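Local coordinates for alpha-1,3-glucanase (Streptomyces thermodiastaticus, PDB 7C7D), which hydrolyses the alpha-1,3-glucosidic linkages of alpha-1,3-glucan as a thermostable glycoside hydrolase of family GH87, at residues Phe291-Glu296 with Met322-Val327. Residues are numbered along the deposited sequence; the frame is centred on the assembly and turned at random.
Sequences FAVIGE and MWIQHV
Met-322 lays its terminal methyl over the ring of Phe-291: CE sits 3.4 Å from the ring centroid, almost on the ring normal, a CH-pi contact, while SD lies over the same face as a Met-aromatic partner. The thioether chain is bent at chi2 (-70°), which places SD, and at chi3 (-61°), which places CE over the ring face. SD also takes a weak hydrogen bond from the backbone N of Phe-291, and CE reaches on to Val-293 CG2. Val-293 in turn rests its CB against Ile-324 CD1, and both side chains meet Phe-308, an apolar cluster.

Between the two faces the strands run parallel. Trp-323 N and Gln-325 N donate to Phe-291 O and Val-293 O, and Val-293 N and Gly-295 N donate back to Trp-323 O and Gln-325 O.

On the other face Ala-292 CB packs on Trp-323 CB, and Ile-294 CD1 approaches Trp-323 CD1 obliquely at 4.0 Å. Trp-323 NE1 gives a straight hydrogen bond of 3.0 Å to Gln-325 OE1, which lies in the indole plane, although the donor stands above the amide carbonyl plane. Gln-325 is extended beyond CG; its NE2 is held by Asp-349 and Asn-164 O. Its CG covers one face of the His-326 ring. A water lies 2.8 Å from His-326 ND1 and donates to Gly-295 O.

These are paired strands of successive coils of the parallel beta-helix, as in pectate lyase-like folds. Their chemistry divides by face: oily packing with sulfur around Phe-291, and on the Trp-323 side an indole in cation-pi contact with Arg-166, while His-326 NE2 and Gln-325 NE2 hydrogen-bond to Asp-163 OD1 and Asn-164 O of strand 163-169, tying the helix to the N-terminal beta-domain.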
loop_
_atom_site.group_PDB
_atom_site.type_symbol
_atom_site.label_atom_id
_atom_site.label_comp_id
_atom_site.label_asym_id
_atom_site.label_seq_id
_atom_site.Cartn_x
_atom_site.Cartn_y
_atom_site.Cartn_z
ATOM N N PHE A 291 19.069 2.229 0.631
ATOM C CA PHE A 291 19.391 0.808 0.643
ATOM C C PHE A 291 18.109 -0.010 0.628
ATOM O O PHE A 291 17.000 0.525 0.710
ATOM C CB PHE A 291 20.408 0.377 1.734
ATOM C CG PHE A 291 19.954 0.565 3.169
ATOM C CD1 PHE A 291 19.986 1.817 3.770
ATOM C CD2 PHE A 291 19.592 -0.534 3.945
ATOM C CE1 PHE A 291 19.621 1.978 5.103
ATOM C CE2 PHE A 291 19.231 -0.380 5.277
ATOM C CZ PHE A 291 19.253 0.870 5.859
ATOM N N ALA A 292 18.269 -1.321 0.484
ATOM C CA ALA A 292 17.146 -2.243 0.511
ATOM C C ALA A 292 17.179 -3.050 1.799
ATOM O O ALA A 292 18.255 -3.396 2.299
ATOM C CB ALA A 292 17.190 -3.190 -0.690
ATOM N N VAL A 293 15.998 -3.327 2.346
ATOM C CA VAL A 293 15.828 -4.313 3.412
ATOM C C VAL A 293 14.813 -5.319 2.904
ATOM O O VAL A 293 13.636 -4.983 2.706
ATOM C CB VAL A 293 15.390 -3.698 4.748
ATOM C CG1 VAL A 293 15.184 -4.795 5.784
ATOM C CG2 VAL A 293 16.423 -2.692 5.227
ATOM N N ILE A 294 15.277 -6.539 2.654
ATOM C CA ILE A 294 14.471 -7.602 2.076
ATOM C C ILE A 294 14.519 -8.778 3.039
ATOM O O ILE A 294 15.599 -9.318 3.317
ATOM C CB ILE A 294 14.966 -7.992 0.676
ATOM C CG1 ILE A 294 15.041 -6.751 -0.226
ATOM C CG2 ILE A 294 14.067 -9.053 0.077
ATOM C CD1 ILE A 294 15.507 -7.044 -1.639
ATOM N N GLY A 295 13.357 -9.161 3.562
ATOM C CA GLY A 295 13.270 -10.224 4.538
ATOM C C GLY A 295 12.994 -11.566 3.892
ATOM O O GLY A 295 13.104 -11.750 2.677
ATOM N N GLU A 296 12.642 -12.527 4.746
ATOM C CA GLU A 296 12.256 -13.869 4.326
ATOM C C GLU A 296 10.914 -14.242 4.940
ATOM O O GLU A 296 10.634 -15.417 5.179
ATOM C CB GLU A 296 13.334 -14.896 4.670
ATOM C CG GLU A 296 14.658 -14.638 3.968
ATOM C CD GLU A 296 14.588 -14.827 2.456
ATOM O OE1 GLU A 296 13.755 -15.634 1.990
ATOM O OE2 GLU A 296 15.367 -14.169 1.730
ATOM N N MET A 322 14.376 3.903 -0.073
ATOM C CA MET A 322 14.496 2.519 0.356
ATOM C C MET A 322 13.664 1.590 -0.513
ATOM O O MET A 322 12.664 1.986 -1.116
ATOM C CB MET A 322 14.020 2.359 1.801
ATOM C CG MET A 322 14.703 3.275 2.802
ATOM S SD MET A 322 16.435 2.887 3.124
ATOM C CE MET A 322 16.300 1.227 3.785
ATOM N N TRP A 323 14.081 0.324 -0.537
ATOM C CA TRP A 323 13.305 -0.772 -1.105
ATOM C C TRP A 323 13.058 -1.755 0.031
ATOM O O TRP A 323 14.009 -2.350 0.547
ATOM C CB TRP A 323 14.116 -1.445 -2.207
ATOM C CG TRP A 323 13.444 -2.582 -2.887
ATOM C CD1 TRP A 323 13.259 -3.852 -2.405
ATOM C CD2 TRP A 323 12.898 -2.568 -4.206
ATOM N NE1 TRP A 323 12.609 -4.620 -3.345
ATOM C CE2 TRP A 323 12.379 -3.854 -4.459
ATOM C CE3 TRP A 323 12.785 -1.586 -5.198
ATOM C CZ2 TRP A 323 11.774 -4.188 -5.671
ATOM C CZ3 TRP A 323 12.180 -1.918 -6.395
ATOM C CH2 TRP A 323 11.677 -3.206 -6.619
ATOM N N ILE A 324 11.796 -1.912 0.428
ATOM C CA ILE A 324 11.415 -2.717 1.586
ATOM C C ILE A 324 10.511 -3.828 1.081
ATOM O O ILE A 324 9.505 -3.549 0.415
ATOM C CB ILE A 324 10.672 -1.864 2.627
ATOM C CG1 ILE A 324 11.499 -0.640 3.028
ATOM C CG2 ILE A 324 10.265 -2.703 3.835
ATOM C CD1 ILE A 324 12.856 -0.950 3.592
ATOM N N GLN A 325 10.868 -5.082 1.371
ATOM C CA GLN A 325 10.156 -6.190 0.757
ATOM C C GLN A 325 10.245 -7.438 1.628
ATOM O O GLN A 325 11.246 -7.666 2.305
ATOM C CB GLN A 325 10.747 -6.472 -0.632
ATOM C CG GLN A 325 10.014 -7.516 -1.431
ATOM C CD GLN A 325 10.640 -7.760 -2.794
ATOM O OE1 GLN A 325 11.826 -7.477 -3.015
ATOM N NE2 GLN A 325 9.845 -8.286 -3.717
ATOM N N HIS A 326 9.200 -8.271 1.565
ATOM C CA HIS A 326 9.222 -9.603 2.196
ATOM C C HIS A 326 9.405 -9.513 3.708
ATOM O O HIS A 326 10.166 -10.277 4.311
ATOM C CB HIS A 326 10.244 -10.548 1.562
ATOM C CG HIS A 326 9.949 -10.886 0.137
ATOM N ND1 HIS A 326 10.923 -11.290 -0.750
ATOM C CD2 HIS A 326 8.786 -10.874 -0.559
ATOM C CE1 HIS A 326 10.375 -11.507 -1.934
ATOM N NE2 HIS A 326 9.079 -11.263 -1.844
ATOM N N VAL A 327 8.694 -8.570 4.320
ATOM C CA VAL A 327 8.580 -8.468 5.770
ATOM C C VAL A 327 7.104 -8.578 6.133
ATOM O O VAL A 327 6.249 -8.728 5.249
ATOM C CB VAL A 327 9.231 -7.179 6.312
ATOM C CG1 VAL A 327 10.730 -7.218 6.084
ATOM C CG2 VAL A 327 8.643 -5.927 5.642
HETATM O O HOH W 1 13.484 -12.305 -0.112
#